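Long-range contacts in putative 2OG-Fe(II) oxygenase family protein (PDB 3OOX), which is probably an iron(II)- and 2-oxoglutarate-dependent oxygenase, perhaps one that forms ethylene from 2-oxoglutarate and oxidises L-arginine: residues R47-A51 with H129-L134; W99-D104 with N118-A122; V170-Y176 with R262-F268. All coordinates share one frame; numbering follows the deposited sequence. Where two conformers were deposited one is given.

In the fold
From the N terminus the chain passes through helix 45-59, strand 97-101 and helix 127-152. Contact 1 packs the first of these helices against the second and closes a long loop. Nested inside that loop is contact 2, a much shorter closure in which the segment just ahead of helix 127-152 folds back beside strand 97-101 and the residues that follow it. Contact 3 follows in series, pairing strand 170-176 with strand 262-269 once contact 1 has closed. All three touch: strand 170-176 lies between strands 97-101 and 262-269 in the main sheet, and V131 and L134 of helix 127-152 pack on L171, tying the helical layer to the sheet.

Contact 1 of 3, residues R47-A51 with H129-L134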
loop_
_atom_site.group_PDB
_atom_site.type_symbol
_atom_site.label_atom_id
_atom_site.label_comp_id
_atom_site.label_asym_id
_atom_site.label_seq_id
_atom_site.Cartn_x
_atom_site.Cartn_y
_atom_site.Cartn_z
ATOM N N ARG A 47 17.846 -0.992 -8.165
ATOM C CA ARG A 47 17.500 -1.922 -7.105
ATOM C C ARG A 47 15.983 -2.148 -7.039
ATOM O O ARG A 47 15.547 -3.270 -6.735
ATOM C CB ARG A 47 18.069 -1.464 -5.771
ATOM C CG ARG A 47 19.597 -1.400 -5.781
ATOM C CD ARG A 47 20.163 -1.131 -4.393
ATOM N NE ARG A 47 20.176 -2.340 -3.578
ATOM C CZ ARG A 47 20.882 -2.496 -2.463
ATOM N NH1 ARG A 47 21.639 -1.509 -1.998
ATOM N NH2 ARG A 47 20.819 -3.642 -1.800
ATOM N N ILE A 48 15.187 -1.123 -7.370
ATOM C CA ILE A 48 13.725 -1.342 -7.550
ATOM C C ILE A 48 13.563 -2.398 -8.651
ATOM O O ILE A 48 12.892 -3.430 -8.459
ATOM C CB ILE A 48 12.945 -0.063 -7.961
ATOM C CG1 ILE A 48 12.885 0.965 -6.825
ATOM C CG2 ILE A 48 11.489 -0.404 -8.430
ATOM C CD1 ILE A 48 12.333 2.304 -7.279
ATOM N N ASP A 49 14.246 -2.175 -9.786
ATOM C CA ASP A 49 14.100 -3.059 -10.946
ATOM C C ASP A 49 14.561 -4.491 -10.648
ATOM O O ASP A 49 13.957 -5.464 -11.140
ATOM C CB ASP A 49 14.843 -2.502 -12.173
ATOM C CG ASP A 49 14.201 -1.259 -12.750
ATOM O OD1 ASP A 49 13.106 -0.837 -12.300
ATOM O OD2 ASP A 49 14.806 -0.688 -13.677
ATOM N N ALA A 50 15.608 -4.635 -9.840
ATOM C CA ALA A 50 16.070 -5.956 -9.384
ATOM C C ALA A 50 15.010 -6.673 -8.544
ATOM O O ALA A 50 14.812 -7.878 -8.692
ATOM C CB ALA A 50 17.349 -5.837 -8.601
ATOM N N ALA A 51 14.344 -5.940 -7.660
ATOM C CA ALA A 51 13.260 -6.547 -6.879
ATOM C C ALA A 51 12.143 -7.002 -7.813
ATOM O O ALA A 51 11.640 -8.125 -7.677
ATOM C CB ALA A 51 12.740 -5.584 -5.838
ATOM N N HIS A 129 17.274 -11.029 -0.812
ATOM C CA HIS A 129 18.005 -9.769 -0.781
ATOM C C HIS A 129 17.293 -8.622 -1.535
ATOM O O HIS A 129 17.108 -7.512 -0.980
ATOM C CB HIS A 129 19.440 -9.985 -1.311
ATOM C CG HIS A 129 20.206 -8.714 -1.519
ATOM N ND1 HIS A 129 20.127 -7.984 -2.687
ATOM C CD2 HIS A 129 21.047 -8.032 -0.704
ATOM C CE1 HIS A 129 20.903 -6.917 -2.589
ATOM N NE2 HIS A 129 21.463 -6.917 -1.394
ATOM N N ASP A 130 16.884 -8.889 -2.773
ATOM C CA ASP A 130 16.364 -7.839 -3.631
ATOM C C ASP A 130 15.002 -7.369 -3.096
ATOM O O ASP A 130 14.726 -6.180 -3.040
ATOM C CB ASP A 130 16.181 -8.313 -5.078
ATOM C CG ASP A 130 17.483 -8.635 -5.788
ATOM O OD1 ASP A 130 18.569 -8.370 -5.229
ATOM O OD2 ASP A 130 17.386 -9.168 -6.921
ATOM N N VAL A 131 14.151 -8.307 -2.718
ATOM C CA VAL A 131 12.796 -7.962 -2.274
ATOM C C VAL A 131 12.853 -7.307 -0.872
ATOM O O VAL A 131 12.071 -6.385 -0.567
ATOM C CB VAL A 131 11.885 -9.212 -2.313
ATOM C CG1 VAL A 131 10.485 -8.928 -1.727
ATOM C CG2 VAL A 131 11.715 -9.722 -3.716
ATOM N N SER A 132 13.746 -7.782 0.001
ATOM C CA SER A 132 13.894 -7.161 1.329
ATOM C C SER A 132 14.360 -5.718 1.190
ATOM O O SER A 132 13.900 -4.847 1.917
ATOM C CB SER A 132 14.848 -7.958 2.241
ATOM O OG SER A 132 14.344 -9.228 2.583
ATOM N N TRP A 133 15.272 -5.448 0.245
ATOM C CA TRP A 133 15.711 -4.072 -0.005
ATOM C C TRP A 133 14.505 -3.182 -0.344
ATOM O O TRP A 133 14.388 -2.059 0.134
ATOM C CB TRP A 133 16.751 -3.984 -1.118
ATOM C CG TRP A 133 17.144 -2.558 -1.429
ATOM C CD1 TRP A 133 18.188 -1.846 -0.849
ATOM C CD2 TRP A 133 16.497 -1.635 -2.330
ATOM N NE1 TRP A 133 18.228 -0.570 -1.357
ATOM C CE2 TRP A 133 17.199 -0.400 -2.246
ATOM C CE3 TRP A 133 15.393 -1.722 -3.191
ATOM C CZ2 TRP A 133 16.838 0.718 -3.002
ATOM C CZ3 TRP A 133 15.033 -0.598 -3.929
ATOM C CH2 TRP A 133 15.756 0.604 -3.829
ATOM N N LEU A 134 13.605 -3.706 -1.172
ATOM C CA LEU A 134 12.463 -2.909 -1.603
ATOM C C LEU A 134 11.500 -2.621 -0.449
ATOM O O LEU A 134 10.984 -1.494 -0.320
ATOM C CB LEU A 134 11.748 -3.577 -2.788
ATOM C CG LEU A 134 10.593 -2.771 -3.427
ATOM C CD1 LEU A 134 11.024 -1.433 -3.980
ATOM C CD2 LEU A 134 9.878 -3.579 -4.530
HETATM O O HOH W 1 16.531 -4.861 -4.801
#
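R47 lies over the indole of W133 in the closest packing of this helix-helix contact. In the conformer described, one of two, its CB sits above the six-membered ring, 3.5 Å from that centroid. The bend at chi3 (79°) then lays the guanidinium flat over the pyrrole side, planes 16° apart, with R47 CZ 3.2 Å from W133 CD1. Deeper in, A51 CB touches D130 O at 3.5 Å and L134 CD2 at 3.7 Å, while I48 CG1 meets the indole edge 3.9 Å from W133 CZ3. A water wedged between the helices donates to both R47 O and D130 O. The H129 end is looser and faces solvent: its NE2 stands 3.4 Å from R47 NH2, and H129 ND1 donates to D130 OD1, which lies in the plane of the ring, 3.0 Å away. Replacing W133 by an alanine would probably leave the R47 guanidinium without its flat support, free to turn, and open a gap beside I48. The segments cross at -124°, their axes 8.3 Å apart. S54 of helix 45-59 hydrogen-bonds D130 OD2, while I48 and L134 reach L201 of strand 197-201 and V131 packs on L171 of strand 170-176.

Contact 2 of 3, residues W99-D104 with N118-A122; sequences WHMGRD and NVWPA
With its CG beside the backbone N (chi1 -78°), N118 carries its amide to the backbone of G102, and W99, its CG anti to N (chi1 -177°), extends its indole to V119 and P121. The N118 amide is gripped at both ends. OD1 accepts G102 N at 2.8 Å through a lone pair in the carbonyl plane. ND2 spends one hydrogen on G102 O, also at 2.8 Å and nearly straight at 170°, though it arrives from above that carbonyl's plane. Its other hydrogen goes to D104 OD1 at 2.9 Å, again from above, the carboxylate standing almost perpendicular to the amide. Three bonds thus fix the rotation of the amide and leave little doubt which end is nitrogen. D104 OD1 also takes hydrogens from two waters, one linked to N118 N and the other to W120 NE1.

Next to this polar patch, selenomethionine M101 reaches the edge of the W120 ring, SE 3.7 Å from CH2, a Met-aromatic contact. At the other end W99 CH2 packs against V119 CG2 at 3.9 Å and P121 CD at 3.8 Å, while V119 O lies at the indole edge, 3.3 Å from W99 CZ2. A water joins that oxygen to W99 NE1 and rests over a face of W120. F58 and F127 meet W99 edge-to-face.

The chemistry implies that one side chain stands in for a strand neighbour: N118 offers an acceptor and a donor to the backbone of G102. N118 ND2 and two waters all donate to D104 OD1, which would probably stabilise the negative charge there.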
loop_
_atom_site.group_PDB
_atom_site.type_symbol
_atom_site.label_atom_id
_atom_site.label_comp_id
_atom_site.label_asym_id
_atom_site.label_seq_id
_atom_site.Cartn_x
_atom_site.Cartn_y
_atom_site.Cartn_z
ATOM N N TRP A 99 2.549 -12.693 -3.727
ATOM C CA TRP A 99 3.546 -13.017 -2.711
ATOM C C TRP A 99 3.471 -11.924 -1.647
ATOM O O TRP A 99 3.465 -10.744 -1.986
ATOM C CB TRP A 99 4.970 -13.033 -3.291
ATOM C CG TRP A 99 5.970 -13.430 -2.244
ATOM C CD1 TRP A 99 6.597 -12.610 -1.342
ATOM C CD2 TRP A 99 6.424 -14.759 -1.968
ATOM N NE1 TRP A 99 7.423 -13.347 -0.522
ATOM C CE2 TRP A 99 7.326 -14.670 -0.885
ATOM C CE3 TRP A 99 6.184 -16.016 -2.547
ATOM C CZ2 TRP A 99 7.977 -15.806 -0.366
ATOM C CZ3 TRP A 99 6.832 -17.153 -2.014
ATOM C CH2 TRP A 99 7.719 -17.025 -0.944
ATOM N N HIS A 100 3.413 -12.301 -0.387
ATOM C CA HIS A 100 3.452 -11.329 0.687
ATOM C C HIS A 100 4.670 -11.492 1.585
ATOM O O HIS A 100 4.953 -12.594 2.062
ATOM C CB HIS A 100 2.202 -11.449 1.542
ATOM C CG HIS A 100 0.982 -10.941 0.853
ATOM N ND1 HIS A 100 -0.170 -11.683 0.735
ATOM C CD2 HIS A 100 0.745 -9.762 0.225
ATOM C CE1 HIS A 100 -1.075 -10.972 0.072
ATOM N NE2 HIS A 100 -0.543 -9.803 -0.253
HETATM N N MSE A 101 5.350 -10.375 1.790
HETATM C CA MSE A 101 6.458 -10.286 2.721
HETATM C C MSE A 101 6.056 -9.358 3.842
HETATM O O MSE A 101 5.691 -8.212 3.591
HETATM C CB MSE A 101 7.713 -9.739 2.029
HETATM C CG MSE A 101 8.918 -9.611 2.992
HETATM SE SE MSE A 101 10.339 -8.561 2.225
HETATM C CE MSE A 101 11.219 -8.130 3.938
ATOM N N GLY A 102 6.159 -9.864 5.073
ATOM C CA GLY A 102 5.981 -9.046 6.267
ATOM C C GLY A 102 7.312 -8.587 6.822
ATOM O O GLY A 102 8.366 -8.799 6.225
ATOM N N ARG A 103 7.281 -8.004 8.022
ATOM C CA ARG A 103 8.513 -7.533 8.672
ATOM C C ARG A 103 9.353 -8.700 9.172
ATOM O O ARG A 103 8.814 -9.603 9.783
ATOM C CB ARG A 103 8.173 -6.635 9.864
ATOM C CG ARG A 103 9.436 -5.962 10.418
ATOM C CD ARG A 103 9.145 -4.823 11.355
ATOM N NE ARG A 103 8.582 -3.664 10.645
ATOM C CZ ARG A 103 9.224 -2.816 9.869
ATOM N NH1 ARG A 103 10.536 -2.894 9.714
ATOM N NH2 ARG A 103 8.539 -1.843 9.284
ATOM N N ASP A 104 10.661 -8.614 8.934
ATOM C CA ASP A 104 11.629 -9.532 9.555
ATOM C C ASP A 104 11.962 -8.940 10.919
ATOM O O ASP A 104 12.563 -7.857 10.996
ATOM C CB ASP A 104 12.934 -9.617 8.766
ATOM C CG ASP A 104 12.860 -10.555 7.572
ATOM O OD1 ASP A 104 12.206 -11.615 7.652
ATOM O OD2 ASP A 104 13.510 -10.234 6.554
ATOM N N ASN A 118 8.665 -14.604 7.870
ATOM C CA ASN A 118 8.680 -14.701 6.399
ATOM C C ASN A 118 9.126 -16.085 5.954
ATOM O O ASN A 118 9.870 -16.772 6.664
ATOM C CB ASN A 118 9.587 -13.662 5.777
ATOM C CG ASN A 118 8.954 -12.310 5.746
ATOM O OD1 ASN A 118 7.770 -12.185 5.378
ATOM N ND2 ASN A 118 9.721 -11.270 6.173
ATOM N N VAL A 119 8.664 -16.468 4.779
ATOM C CA VAL A 119 9.227 -17.587 4.052
ATOM C C VAL A 119 9.880 -17.003 2.810
ATOM O O VAL A 119 9.638 -15.849 2.447
ATOM C CB VAL A 119 8.152 -18.661 3.711
ATOM C CG1 VAL A 119 7.576 -19.268 4.995
ATOM C CG2 VAL A 119 7.012 -18.053 2.793
ATOM N N TRP A 120 10.743 -17.794 2.157
ATOM C CA TRP A 120 11.538 -17.337 1.016
ATOM C C TRP A 120 11.672 -18.433 -0.024
ATOM O O TRP A 120 11.775 -19.612 0.338
ATOM C CB TRP A 120 12.938 -16.874 1.444
ATOM C CG TRP A 120 12.938 -15.843 2.495
ATOM C CD1 TRP A 120 13.175 -16.032 3.832
ATOM C CD2 TRP A 120 12.614 -14.459 2.339
ATOM N NE1 TRP A 120 13.058 -14.842 4.515
ATOM C CE2 TRP A 120 12.740 -13.856 3.618
ATOM C CE3 TRP A 120 12.307 -13.647 1.241
ATOM C CZ2 TRP A 120 12.503 -12.493 3.825
ATOM C CZ3 TRP A 120 12.095 -12.280 1.461
ATOM C CH2 TRP A 120 12.210 -11.729 2.741
ATOM N N PRO A 121 11.651 -18.060 -1.316
ATOM C CA PRO A 121 11.757 -19.083 -2.368
ATOM C C PRO A 121 13.203 -19.437 -2.704
ATOM O O PRO A 121 13.883 -18.664 -3.342
ATOM C CB PRO A 121 11.078 -18.416 -3.571
ATOM C CG PRO A 121 11.289 -16.959 -3.359
ATOM C CD PRO A 121 11.436 -16.710 -1.874
ATOM N N ALA A 122 13.645 -20.618 -2.284
ATOM C CA ALA A 122 15.040 -21.043 -2.518
ATOM C C ALA A 122 15.435 -21.014 -3.993
ATOM O O ALA A 122 16.614 -20.821 -4.332
ATOM C CB ALA A 122 15.238 -22.445 -1.974
HETATM O O HOH W 2 8.958 -13.029 1.880
HETATM O O HOH W 3 6.901 -14.158 3.697
HETATM O O HOH W 4 10.807 -13.341 9.477
HETATM O O HOH W 5 13.552 -13.904 7.245
#

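Contact 3 of 3, residues V170-Y176 with R262-F268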
loop_
_atom_site.group_PDB
_atom_site.type_symbol
_atom_site.label_atom_id
_atom_site.label_comp_id
_atom_site.label_asym_id
_atom_site.label_seq_id
_atom_site.Cartn_x
_atom_site.Cartn_y
_atom_site.Cartn_z
ATOM N N VAL A 170 3.456 -4.713 5.061
ATOM C CA VAL A 170 3.504 -5.825 4.097
ATOM C C VAL A 170 3.861 -5.276 2.731
ATOM O O VAL A 170 3.223 -4.351 2.244
ATOM C CB VAL A 170 2.191 -6.567 4.052
ATOM C CG1 VAL A 170 2.194 -7.613 2.915
ATOM C CG2 VAL A 170 1.881 -7.270 5.385
ATOM N N LEU A 171 4.875 -5.895 2.114
ATOM C CA LEU A 171 5.184 -5.702 0.699
ATOM C C LEU A 171 4.489 -6.811 -0.056
ATOM O O LEU A 171 4.709 -8.003 0.223
ATOM C CB LEU A 171 6.677 -5.787 0.422
ATOM C CG LEU A 171 7.122 -5.632 -1.022
ATOM C CD1 LEU A 171 6.678 -4.268 -1.594
ATOM C CD2 LEU A 171 8.657 -5.787 -1.147
ATOM N N ARG A 172 3.580 -6.436 -0.973
ATOM C CA ARG A 172 2.857 -7.387 -1.781
ATOM C C ARG A 172 3.460 -7.344 -3.180
ATOM O O ARG A 172 3.651 -6.285 -3.761
ATOM C CB ARG A 172 1.393 -6.966 -1.885
ATOM C CG ARG A 172 0.549 -7.783 -2.910
ATOM C CD ARG A 172 -0.884 -7.263 -2.944
ATOM N NE ARG A 172 -1.620 -7.629 -1.748
ATOM C CZ ARG A 172 -2.820 -7.150 -1.440
ATOM N NH1 ARG A 172 -3.428 -6.275 -2.241
ATOM N NH2 ARG A 172 -3.391 -7.547 -0.326
ATOM N N LEU A 173 3.723 -8.530 -3.715
ATOM C CA LEU A 173 4.094 -8.706 -5.120
ATOM C C LEU A 173 2.874 -9.349 -5.796
ATOM O O LEU A 173 2.366 -10.374 -5.342
ATOM C CB LEU A 173 5.324 -9.607 -5.247
ATOM C CG LEU A 173 6.477 -9.327 -4.278
ATOM C CD1 LEU A 173 7.583 -10.404 -4.463
ATOM C CD2 LEU A 173 7.048 -7.910 -4.450
ATOM N N LEU A 174 2.378 -8.724 -6.864
ATOM C CA LEU A 174 1.123 -9.115 -7.509
ATOM C C LEU A 174 1.365 -9.286 -9.006
ATOM O O LEU A 174 1.984 -8.431 -9.628
ATOM C CB LEU A 174 0.059 -8.029 -7.282
ATOM C CG LEU A 174 -1.347 -8.115 -7.853
ATOM C CD1 LEU A 174 -2.026 -9.399 -7.432
ATOM C CD2 LEU A 174 -2.144 -6.854 -7.430
ATOM N N HIS A 175 0.866 -10.383 -9.574
ATOM C CA HIS A 175 0.978 -10.655 -10.988
ATOM C C HIS A 175 -0.366 -11.020 -11.571
ATOM O O HIS A 175 -1.026 -11.964 -11.077
ATOM C CB HIS A 175 1.950 -11.819 -11.205
ATOM C CG HIS A 175 1.987 -12.365 -12.606
ATOM N ND1 HIS A 175 1.954 -13.717 -12.859
ATOM C CD2 HIS A 175 2.096 -11.761 -13.821
ATOM C CE1 HIS A 175 2.023 -13.923 -14.166
ATOM N NE2 HIS A 175 2.090 -12.752 -14.772
ATOM N N TYR A 176 -0.756 -10.289 -12.623
ATOM C CA TYR A 176 -1.880 -10.645 -13.478
ATOM C C TYR A 176 -1.349 -11.199 -14.804
ATOM O O TYR A 176 -0.787 -10.426 -15.594
ATOM C CB TYR A 176 -2.731 -9.416 -13.807
ATOM C CG TYR A 176 -3.609 -8.922 -12.694
ATOM C CD1 TYR A 176 -3.135 -8.012 -11.772
ATOM C CD2 TYR A 176 -4.941 -9.352 -12.595
ATOM C CE1 TYR A 176 -3.967 -7.535 -10.733
ATOM C CE2 TYR A 176 -5.764 -8.899 -11.584
ATOM C CZ TYR A 176 -5.277 -7.980 -10.669
ATOM O OH TYR A 176 -6.114 -7.551 -9.658
ATOM N N ARG A 262 0.841 -7.949 -16.080
ATOM C CA ARG A 262 0.942 -6.805 -15.204
ATOM C C ARG A 262 1.529 -7.274 -13.878
ATOM O O ARG A 262 1.113 -8.299 -13.329
ATOM C CB ARG A 262 -0.433 -6.183 -14.947
ATOM C CG ARG A 262 -1.132 -5.609 -16.182
ATOM C CD ARG A 262 -2.502 -5.006 -15.800
ATOM N NE ARG A 262 -3.586 -5.999 -15.730
ATOM C CZ ARG A 262 -4.652 -5.924 -14.925
ATOM N NH1 ARG A 262 -4.806 -4.918 -14.066
ATOM N NH2 ARG A 262 -5.572 -6.881 -14.962
ATOM N N TYR A 263 2.481 -6.508 -13.378
ATOM C CA TYR A 263 3.058 -6.751 -12.058
ATOM C C TYR A 263 2.935 -5.461 -11.285
ATOM O O TYR A 263 3.077 -4.355 -11.835
ATOM C CB TYR A 263 4.543 -7.128 -12.137
ATOM C CG TYR A 263 4.809 -8.326 -12.977
ATOM C CD1 TYR A 263 4.970 -8.206 -14.350
ATOM C CD2 TYR A 263 4.873 -9.595 -12.414
ATOM C CE1 TYR A 263 5.201 -9.303 -15.130
ATOM C CE2 TYR A 263 5.106 -10.706 -13.177
ATOM C CZ TYR A 263 5.275 -10.558 -14.540
ATOM O OH TYR A 263 5.516 -11.660 -15.313
ATOM N N SER A 264 2.688 -5.595 -10.001
ATOM C CA SER A 264 2.626 -4.463 -9.091
ATOM C C SER A 264 3.249 -4.862 -7.757
ATOM O O SER A 264 3.163 -6.017 -7.365
ATOM C CB SER A 264 1.170 -4.045 -8.900
ATOM O OG SER A 264 1.059 -2.826 -8.187
ATOM N N THR A 265 3.851 -3.909 -7.064
ATOM C CA THR A 265 4.506 -4.187 -5.789
ATOM C C THR A 265 4.142 -3.133 -4.737
ATOM O O THR A 265 5.032 -2.445 -4.199
ATOM C CB THR A 265 6.050 -4.305 -5.940
ATOM O OG1 THR A 265 6.611 -3.023 -6.275
ATOM C CG2 THR A 265 6.415 -5.354 -7.022
ATOM N N PRO A 266 2.848 -3.018 -4.379
ATOM C CA PRO A 266 2.461 -2.073 -3.355
ATOM C C PRO A 266 3.021 -2.408 -1.961
ATOM O O PRO A 266 3.123 -3.563 -1.605
ATOM C CB PRO A 266 0.931 -2.161 -3.336
ATOM C CG PRO A 266 0.641 -3.515 -3.868
ATOM C CD PRO A 266 1.703 -3.781 -4.899
ATOM N N PHE A 267 3.308 -1.358 -1.187
ATOM C CA PHE A 267 3.785 -1.495 0.180
ATOM C C PHE A 267 2.722 -0.918 1.094
ATOM O O PHE A 267 2.430 0.294 1.017
ATOM C CB PHE A 267 5.114 -0.770 0.357
ATOM C CG PHE A 267 5.681 -0.899 1.745
ATOM C CD1 PHE A 267 6.358 -2.047 2.122
ATOM C CD2 PHE A 267 5.483 0.082 2.679
ATOM C CE1 PHE A 267 6.844 -2.223 3.370
ATOM C CE2 PHE A 267 5.987 -0.102 3.965
ATOM C CZ PHE A 267 6.707 -1.250 4.276
ATOM N N PHE A 268 2.166 -1.767 1.951
ATOM C CA PHE A 268 1.130 -1.407 2.919
ATOM C C PHE A 268 1.798 -1.120 4.262
ATOM O O PHE A 268 2.110 -2.056 5.046
ATOM C CB PHE A 268 0.109 -2.537 3.023
ATOM C CG PHE A 268 -0.588 -2.844 1.731
ATOM C CD1 PHE A 268 -1.707 -2.125 1.348
ATOM C CD2 PHE A 268 -0.131 -3.846 0.888
ATOM C CE1 PHE A 268 -2.373 -2.431 0.177
ATOM C CE2 PHE A 268 -0.772 -4.103 -0.321
ATOM C CZ PHE A 268 -1.885 -3.372 -0.673
HETATM O O HOH W 6 -2.396 -8.632 -17.642
#
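An antiparallel strand pair in the main sheet of the double-stranded beta-helix joins V170-Y176 to R262-F268. V170 and F268 exchange hydrogen bonds, F268 N to V170 O being 2.8 Å; L174 with S264 and Y176 with R262 repeat the pattern. Between them T265-P266 interrupts the second strand. P266 has no N-H to give R172 O, which instead receives a CA-H...O contact from T265 CA at 3.0 Å, while R172 N reaches P266 O at 3.0 Å.

At the far end the R262 guanidinium lies flat on Y176, planes 19° apart, with NH2 3.5 Å from Y176 CD2. R262-Y263-S264 fits the R-x-S motif that in many relatives holds the 2-oxoglutarate carboxylate; the stack on Y176 is likely to limit how R262 turns. On the same face F268 CE2 sits over the centre of the R172 guanidinium, 3.8 Å from R172 CZ, the planes tilted 58°; R172 NE is hydrogen-bonded to H100 NE2.

The opposite face backs onto helix 127-152, where L171 meets V131. There H175, its CG anti to N (chi1 170°), runs alongside Y263. Their near-parallel rings are slid apart, H175 CD2 lying over the tyrosine 3.3 Å from CE2, and E97 OE2 accepts from H175 ND1.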